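Side-chain contacts in short chain dehydrogenase (Leptospira borgpetersenii serovar Hardjo-bovis, PDB 6UH2), which binds NAD+ and, as in other short-chain dehydrogenases/reductases, probably uses it to oxidise an alcohol (CH-OH) group or to reduce the corresponding carbonyl: residues D213-Y218 / G225-P230; Y131-W136 / R189-Y194; K75-I80 / T125-Q130. All coordinates share one frame; numbering follows the deposited sequence.

Contact 1: residues D213-Y218 / G225-P230; sequences DFIQNY and GRMGNP
Met-227 meets Phe-214, Ile-215 and Tyr-218 by way of one kink: its CG stands anti to the carbonyl carbon (chi1 -63°), the chain runs on nearly extended at chi2, and a bend at chi3 (65°) swings CE out of line over the Tyr-218 ring. On helix 212-220 both aromatic residues carry CG anti to the backbone N, which directs their rings to the same flank of the helix, one turn apart, with the methionine crossing them at about a right angle.

CE lies almost exactly above the middle of the tyrosine ring, 4.2 Å from the Tyr-218 centroid and 8° off the ring normal, a CH-pi contact. The same methyl approaches the edge of the other ring, with Met-227 CE 4.1 Å from Phe-214 CE1. The sulfur makes Met-aromatic contacts with both rings, oblique to Tyr-218 and at the edge of Phe-214, where SD is 5.5 Å from the centroid. Further back along the chain, Met-227 CG packs on Tyr-218 CD1 at 3.8 Å, while Ile-215 closes in from the neighbouring part of the helix, its CG2 4.1 Å from Met-227 CG. An unbranched, polarisable side chain suits this place because it can lay its methyl over the Tyr-218 face and beside the Phe-214 edge while CG and SD rest against Ile-215.

The tyrosine hydroxyl is hydrogen-bonded to the backbone N of Gly-205, and Phe-259 stacks on the Tyr-218 ring. Arg-226 NH1 donates to Met-227 O at 3.1 Å and forms a salt bridge with Asp-232, tying the loop to the start of helix 231-240. Across the contact itself the chemistry is dispersion and sulfur-pi attraction, which would hold helix 212-220 against the loop close to the NAD pocket without demanding exact polar alignment.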
# COMPACT_ATOMS: atom_id res chain seq x y z
N ASP B 213 19.26 10.07 21.73
CA ASP B 213 20.29 9.26 21.08
C ASP B 213 19.67 8.18 20.20
O ASP B 213 20.10 7.95 19.06
CB ASP B 213 21.20 8.64 22.13
CG ASP B 213 22.41 7.96 21.52
OD1 ASP B 213 23.38 8.66 21.18
OD2 ASP B 213 22.39 6.71 21.37
N PHE B 214 18.66 7.48 20.72
CA PHE B 214 17.97 6.47 19.91
C PHE B 214 17.42 7.09 18.64
O PHE B 214 17.61 6.55 17.54
CB PHE B 214 16.84 5.82 20.71
CG PHE B 214 16.01 4.88 19.89
CD1 PHE B 214 14.94 5.35 19.12
CD2 PHE B 214 16.30 3.53 19.85
CE1 PHE B 214 14.19 4.48 18.34
CE2 PHE B 214 15.54 2.66 19.08
CZ PHE B 214 14.49 3.14 18.33
N ILE B 215 16.72 8.22 18.76
CA ILE B 215 16.08 8.84 17.60
C ILE B 215 17.11 9.22 16.55
O ILE B 215 16.89 9.03 15.35
CB ILE B 215 15.23 10.05 18.04
CG1 ILE B 215 14.18 9.63 19.06
CG2 ILE B 215 14.52 10.68 16.84
CD1 ILE B 215 13.39 10.79 19.65
N GLN B 216 18.26 9.76 16.98
CA GLN B 216 19.31 10.10 16.02
C GLN B 216 19.79 8.86 15.27
O GLN B 216 19.89 8.86 14.03
CB GLN B 216 20.47 10.79 16.73
N ASN B 217 20.06 7.77 16.00
CA ASN B 217 20.49 6.52 15.36
C ASN B 217 19.42 5.98 14.44
O ASN B 217 19.72 5.43 13.37
CB ASN B 217 20.85 5.47 16.41
CG ASN B 217 22.12 5.79 17.16
OD1 ASN B 217 22.98 6.53 16.67
ND2 ASN B 217 22.26 5.24 18.36
N TYR B 218 18.15 6.09 14.84
CA TYR B 218 17.08 5.55 14.01
C TYR B 218 16.93 6.36 12.72
O TYR B 218 16.84 5.79 11.63
CB TYR B 218 15.77 5.53 14.79
CG TYR B 218 14.70 4.79 14.03
CD1 TYR B 218 14.00 5.41 12.99
CD2 TYR B 218 14.41 3.46 14.32
CE1 TYR B 218 13.04 4.74 12.27
CE2 TYR B 218 13.43 2.77 13.60
CZ TYR B 218 12.76 3.42 12.57
OH TYR B 218 11.80 2.75 11.84
N GLY B 225 14.35 10.29 6.62
CA GLY B 225 14.99 11.20 7.55
C GLY B 225 14.18 11.59 8.77
O GLY B 225 14.42 12.66 9.34
N ARG B 226 13.26 10.74 9.21
CA ARG B 226 12.45 11.03 10.39
C ARG B 226 11.79 9.74 10.85
O ARG B 226 11.60 8.81 10.06
CB ARG B 226 11.39 12.10 10.09
CG ARG B 226 10.29 11.69 9.09
CD ARG B 226 9.19 12.75 9.07
NE ARG B 226 8.08 12.52 8.12
CZ ARG B 226 7.02 11.75 8.36
NH1 ARG B 226 6.91 11.07 9.51
NH2 ARG B 226 6.06 11.65 7.45
N MET B 227 11.44 9.69 12.13
CA MET B 227 10.64 8.57 12.61
C MET B 227 9.20 8.74 12.13
O MET B 227 8.78 9.81 11.66
CB MET B 227 10.68 8.47 14.14
CG MET B 227 12.06 8.18 14.74
SD MET B 227 11.92 7.44 16.40
CE MET B 227 11.12 5.88 16.04
N GLY B 228 8.41 7.68 12.27
CA GLY B 228 7.02 7.75 11.88
C GLY B 228 6.16 8.39 12.95
O GLY B 228 6.52 8.51 14.12
N ASN B 229 4.99 8.85 12.51
CA ASN B 229 3.92 9.25 13.40
C ASN B 229 2.69 8.40 13.09
O ASN B 229 2.55 7.90 11.97
CB ASN B 229 3.56 10.74 13.25
CG ASN B 229 4.75 11.64 13.50
OD1 ASN B 229 5.24 12.29 12.58
ND2 ASN B 229 5.22 11.68 14.75
N PRO B 230 1.79 8.21 14.06
CA PRO B 230 0.58 7.43 13.77
C PRO B 230 -0.18 7.91 12.54
O PRO B 230 -0.66 7.09 11.77
CB PRO B 230 -0.24 7.59 15.06
CG PRO B 230 0.80 7.79 16.14
CD PRO B 230 1.85 8.66 15.47

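Contact 2: residues Y131-W136 / R189-Y194; sequences YTFRLW and RYAAPY
Phe-133 projects from helix 111-139 as a knob, and Tyr-190, Ala-191 and Tyr-194, at the end of helix 171-191 and just beyond it, form the hollow that receives it. Ala-191 CB bears on the CD1-CE1 flank of the ring, 3.7 Å from Phe-133 CE1; a single methyl group lets the ring come close to the helix. Tyr-194 lies in front of the CE1-CZ edge and turns its face to it in an offset edge-to-face pair, the planes at 86° and the centroids 5.5 Å apart, with Phe-133 CZ 3.7 Å from Tyr-194 CE2. Tyr-190 sits obliquely off CZ on the Ala-191 side, its plane at 57° to that of Phe-133, and offers the edge of its ring, where CE2 is 4.0 Å from Phe-133 CZ. Phe-133 has CG anti to the backbone N (chi1 175°), which carries its far end into this gap.

Ile-196 also packs against Phe-133 and Ala-191, adding an aliphatic neighbour to the cluster. Phenylalanine fits the central place because its rim bears no polar group, whereas the tyrosines stand at the exposed margin. Shape and weak C-H to pi electrostatics, not polar bonds, therefore join the two helices here.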
# COMPACT_ATOMS: atom_id res chain seq x y z
N TYR B 131 -12.99 -15.93 15.09
CA TYR B 131 -14.37 -15.59 15.39
C TYR B 131 -14.98 -14.72 14.30
O TYR B 131 -16.15 -14.88 13.94
CB TYR B 131 -14.48 -14.90 16.75
CG TYR B 131 -14.57 -15.94 17.84
CD1 TYR B 131 -15.80 -16.47 18.22
CD2 TYR B 131 -13.42 -16.44 18.43
CE1 TYR B 131 -15.87 -17.47 19.19
CE2 TYR B 131 -13.49 -17.42 19.38
CZ TYR B 131 -14.70 -17.94 19.77
OH TYR B 131 -14.72 -18.93 20.73
N THR B 132 -14.19 -13.80 13.75
CA THR B 132 -14.70 -12.91 12.71
C THR B 132 -14.94 -13.66 11.41
O THR B 132 -15.99 -13.48 10.77
CB THR B 132 -13.71 -11.75 12.52
OG1 THR B 132 -13.59 -11.03 13.75
CG2 THR B 132 -14.21 -10.81 11.47
N PHE B 133 -14.00 -14.51 11.01
CA PHE B 133 -14.19 -15.35 9.82
C PHE B 133 -15.44 -16.21 9.92
O PHE B 133 -16.25 -16.26 8.99
CB PHE B 133 -12.96 -16.23 9.59
CG PHE B 133 -13.12 -17.20 8.45
CD1 PHE B 133 -12.99 -16.78 7.14
CD2 PHE B 133 -13.42 -18.54 8.70
CE1 PHE B 133 -13.14 -17.67 6.09
CE2 PHE B 133 -13.56 -19.43 7.65
CZ PHE B 133 -13.42 -19.00 6.35
N ARG B 134 -15.61 -16.91 11.05
CA ARG B 134 -16.77 -17.78 11.21
C ARG B 134 -18.08 -16.99 11.11
O ARG B 134 -19.04 -17.45 10.48
CB ARG B 134 -16.67 -18.54 12.53
CG ARG B 134 -15.60 -19.63 12.54
CD ARG B 134 -15.48 -20.34 13.90
NE ARG B 134 -16.77 -20.84 14.37
CZ ARG B 134 -17.23 -22.06 14.13
NH1 ARG B 134 -16.52 -22.93 13.43
NH2 ARG B 134 -18.42 -22.42 14.61
N LEU B 135 -18.12 -15.81 11.72
CA LEU B 135 -19.35 -15.02 11.70
C LEU B 135 -19.64 -14.49 10.30
O LEU B 135 -20.79 -14.55 9.83
CB LEU B 135 -19.25 -13.87 12.71
CG LEU B 135 -20.41 -12.86 12.80
CD1 LEU B 135 -21.70 -13.52 13.31
CD2 LEU B 135 -20.00 -11.68 13.68
N TRP B 136 -18.62 -13.96 9.62
CA TRP B 136 -18.82 -13.44 8.26
C TRP B 136 -19.24 -14.54 7.30
O TRP B 136 -20.17 -14.36 6.49
CB TRP B 136 -17.54 -12.79 7.76
CG TRP B 136 -17.25 -11.48 8.39
CD1 TRP B 136 -18.09 -10.71 9.13
CD2 TRP B 136 -16.01 -10.78 8.33
NE1 TRP B 136 -17.45 -9.56 9.54
CE2 TRP B 136 -16.17 -9.58 9.05
CE3 TRP B 136 -14.77 -11.05 7.73
CZ2 TRP B 136 -15.14 -8.63 9.19
CZ3 TRP B 136 -13.74 -10.12 7.87
CH2 TRP B 136 -13.94 -8.93 8.60
N ARG B 189 -5.56 -16.40 1.41
CA ARG B 189 -5.86 -17.46 0.47
C ARG B 189 -7.03 -18.30 0.96
O ARG B 189 -7.91 -18.68 0.18
CB ARG B 189 -4.63 -18.33 0.23
CG ARG B 189 -4.79 -19.28 -0.94
CD ARG B 189 -3.49 -19.97 -1.30
NE ARG B 189 -3.65 -20.82 -2.47
CZ ARG B 189 -2.65 -21.48 -3.06
NH1 ARG B 189 -1.41 -21.38 -2.58
NH2 ARG B 189 -2.89 -22.23 -4.13
N TYR B 190 -7.07 -18.57 2.27
CA TYR B 190 -8.12 -19.42 2.84
C TYR B 190 -9.49 -18.76 2.76
O TYR B 190 -10.49 -19.43 2.44
CB TYR B 190 -7.77 -19.75 4.29
CG TYR B 190 -8.58 -20.88 4.89
CD1 TYR B 190 -8.18 -22.21 4.74
CD2 TYR B 190 -9.76 -20.63 5.61
CE1 TYR B 190 -8.92 -23.25 5.29
CE2 TYR B 190 -10.49 -21.67 6.17
CZ TYR B 190 -10.07 -22.97 6.01
OH TYR B 190 -10.81 -23.99 6.55
N ALA B 191 -9.57 -17.46 3.05
CA ALA B 191 -10.84 -16.76 3.14
C ALA B 191 -11.30 -16.18 1.81
O ALA B 191 -12.46 -15.74 1.72
CB ALA B 191 -10.76 -15.62 4.17
N ALA B 192 -10.44 -16.15 0.80
CA ALA B 192 -10.82 -15.56 -0.49
C ALA B 192 -12.09 -16.15 -1.10
O ALA B 192 -12.88 -15.36 -1.66
CB ALA B 192 -9.65 -15.68 -1.48
N PRO B 193 -12.35 -17.47 -1.07
CA PRO B 193 -13.59 -17.98 -1.68
C PRO B 193 -14.85 -17.39 -1.09
O PRO B 193 -15.91 -17.43 -1.74
CB PRO B 193 -13.52 -19.49 -1.42
CG PRO B 193 -12.08 -19.79 -1.24
CD PRO B 193 -11.47 -18.56 -0.61
N TYR B 194 -14.78 -16.84 0.12
CA TYR B 194 -15.89 -16.18 0.79
C TYR B 194 -15.89 -14.67 0.59
O TYR B 194 -16.64 -13.97 1.28
CB TYR B 194 -15.86 -16.51 2.28
CG TYR B 194 -15.81 -18.00 2.52
CD1 TYR B 194 -16.97 -18.76 2.53
CD2 TYR B 194 -14.59 -18.65 2.71
CE1 TYR B 194 -16.93 -20.13 2.73
CE2 TYR B 194 -14.54 -20.02 2.92
CZ TYR B 194 -15.71 -20.74 2.93
OH TYR B 194 -15.68 -22.10 3.14

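Contact 3: residues K75-I80 / T125-Q130; sequences KEIKEI and TFLLSQ
Neighbouring helices on one side of the Rossmann-type sheet, 74-86 and 111-139, meet here through Ile-77, Leu-127 and Leu-128. Ile-77 points at the partner helix and divides its reach between the two leucines. Its CG1 is 4.0 Å from Leu-127 CD2, and Leu-128 CD2 is 4.1 Å from both CG1 and CD1 of Ile-77.

That branch is folded: CG1 stands anti to the carbonyl carbon, and a chi2 of -50° bends it back, so that CG1 and CD1 lie equally close to Leu-128 CD2. Leu-127 instead holds CG anti to its backbone N and presents one methyl to the flank of Ile-77, whereas Leu-128 crosses the isoleucine at about a right angle. All three residues are buried, and branched aliphatic chains suit the interface, supplying it with methyl and methylene groups that bring no polar atom in need of a partner.

Behind this face, Ser-129 satisfies its hydroxyl within its own helix: OG donates to Thr-125 O at 2.7 Å, while Ser-129 N reaches the same oxygen from the other face of the carbonyl plane. A small residue that can fold its polar end back suits a position packed against Phe-183 and Leu-187 of helix 171-191. Toward the cofactor, Leu-128 packs on Ile-71, which binds NAD, and Glu-76 OE2 accepts a hydrogen bond from Asp-70 N, Asp-70 being another NAD-binding residue. Such aliphatic helix-helix packing belongs to the alpha/beta sandwich of the short-chain dehydrogenase fold, in which parallel strands are flanked by layers of helices.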
# COMPACT_ATOMS: atom_id res chain seq x y z
N LYS B 75 -12.90 -17.28 26.21
CA LYS B 75 -14.24 -17.16 26.78
C LYS B 75 -14.74 -15.72 26.68
O LYS B 75 -15.91 -15.48 26.32
CB LYS B 75 -14.26 -17.65 28.23
CG LYS B 75 -15.67 -17.81 28.80
CD LYS B 75 -15.63 -18.08 30.30
CE LYS B 75 -17.04 -18.05 30.91
NZ LYS B 75 -17.72 -16.74 30.67
N GLU B 76 -13.88 -14.75 27.00
CA GLU B 76 -14.22 -13.34 26.87
C GLU B 76 -14.60 -12.98 25.44
O GLU B 76 -15.62 -12.32 25.20
CB GLU B 76 -13.05 -12.46 27.31
CG GLU B 76 -12.92 -12.22 28.79
CD GLU B 76 -11.83 -11.21 29.09
OE1 GLU B 76 -10.94 -11.50 29.93
OE2 GLU B 76 -11.84 -10.13 28.47
N ILE B 77 -13.77 -13.38 24.48
CA ILE B 77 -14.01 -13.03 23.09
C ILE B 77 -15.29 -13.69 22.59
O ILE B 77 -16.10 -13.08 21.89
CB ILE B 77 -12.80 -13.41 22.22
CG1 ILE B 77 -11.57 -12.58 22.63
CG2 ILE B 77 -13.14 -13.29 20.73
CD1 ILE B 77 -11.81 -11.07 22.71
N LYS B 78 -15.49 -14.96 22.95
CA LYS B 78 -16.69 -15.68 22.54
C LYS B 78 -17.94 -14.94 22.98
O LYS B 78 -18.87 -14.73 22.19
CB LYS B 78 -16.67 -17.09 23.12
CG LYS B 78 -17.96 -17.86 22.85
CD LYS B 78 -17.88 -19.28 23.43
CE LYS B 78 -19.16 -20.06 23.15
NZ LYS B 78 -18.92 -21.24 22.26
N GLU B 79 -17.99 -14.53 24.25
CA GLU B 79 -19.17 -13.85 24.77
C GLU B 79 -19.35 -12.49 24.10
O GLU B 79 -20.48 -12.07 23.82
CB GLU B 79 -19.06 -13.70 26.28
N ILE B 80 -18.25 -11.79 23.82
CA ILE B 80 -18.36 -10.51 23.11
C ILE B 80 -18.94 -10.72 21.72
O ILE B 80 -19.82 -9.97 21.28
CB ILE B 80 -16.98 -9.82 23.05
CG1 ILE B 80 -16.64 -9.24 24.42
CG2 ILE B 80 -16.96 -8.72 22.00
CD1 ILE B 80 -15.21 -8.78 24.50
N THR B 125 -4.37 -12.36 17.33
CA THR B 125 -4.71 -12.17 15.93
C THR B 125 -5.44 -13.40 15.39
O THR B 125 -6.42 -13.28 14.64
CB THR B 125 -3.45 -11.86 15.10
OG1 THR B 125 -2.97 -10.56 15.47
CG2 THR B 125 -3.75 -11.83 13.60
N PHE B 126 -4.98 -14.59 15.78
CA PHE B 126 -5.64 -15.83 15.37
C PHE B 126 -7.07 -15.89 15.88
O PHE B 126 -8.00 -16.22 15.13
CB PHE B 126 -4.86 -17.04 15.89
CG PHE B 126 -5.72 -18.25 16.12
CD1 PHE B 126 -6.22 -18.97 15.04
CD2 PHE B 126 -6.03 -18.67 17.40
CE1 PHE B 126 -7.02 -20.09 15.25
CE2 PHE B 126 -6.82 -19.78 17.63
CZ PHE B 126 -7.32 -20.50 16.55
N LEU B 127 -7.26 -15.60 17.16
CA LEU B 127 -8.57 -15.77 17.79
C LEU B 127 -9.59 -14.79 17.22
O LEU B 127 -10.72 -15.17 16.88
CB LEU B 127 -8.42 -15.61 19.30
CG LEU B 127 -9.54 -16.07 20.22
CD1 LEU B 127 -9.67 -17.57 20.15
CD2 LEU B 127 -9.24 -15.62 21.64
N LEU B 128 -9.21 -13.51 17.13
CA LEU B 128 -10.13 -12.52 16.59
C LEU B 128 -10.41 -12.79 15.12
O LEU B 128 -11.54 -12.62 14.65
CB LEU B 128 -9.58 -11.10 16.78
CG LEU B 128 -9.91 -10.40 18.11
CD1 LEU B 128 -11.37 -9.97 18.16
CD2 LEU B 128 -9.60 -11.31 19.30
N SER B 129 -9.39 -13.23 14.37
CA SER B 129 -9.62 -13.58 12.97
C SER B 129 -10.54 -14.78 12.86
O SER B 129 -11.39 -14.84 11.96
CB SER B 129 -8.29 -13.86 12.27
OG SER B 129 -7.49 -12.69 12.21
N GLN B 130 -10.44 -15.72 13.79
CA GLN B 130 -11.23 -16.95 13.71
C GLN B 130 -12.70 -16.68 14.02
O GLN B 130 -13.60 -17.15 13.29
CB GLN B 130 -10.67 -18.01 14.65
CG GLN B 130 -11.45 -19.34 14.58
CD GLN B 130 -11.04 -20.33 15.65
OE1 GLN B 130 -11.14 -20.05 16.85
NE2 GLN B 130 -10.55 -21.50 15.23

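Contacts 2 and 3 are neighbours, their centres 14 Å apart, and both use helix 111-139: one flank of it meets helix 74-86 in contact 3, and a later part meets the end of helix 171-191 in contact 2. Tyr-131, at the start of 131-136, packs on helix 74-86, with its OH 3.6 Å from Lys-78 CB. Contact 1 lies on the opposite side of the chain's centre, about 18 Å from contact 3 and 21 Å from contact 2 between nearest atoms. The side chain of Met-227 in contact 1 comes within about 6 Å of NAD, and that of Ile-77 in contact 3 within about 7 Å; contact 2 is remote from the NAD-binding residues.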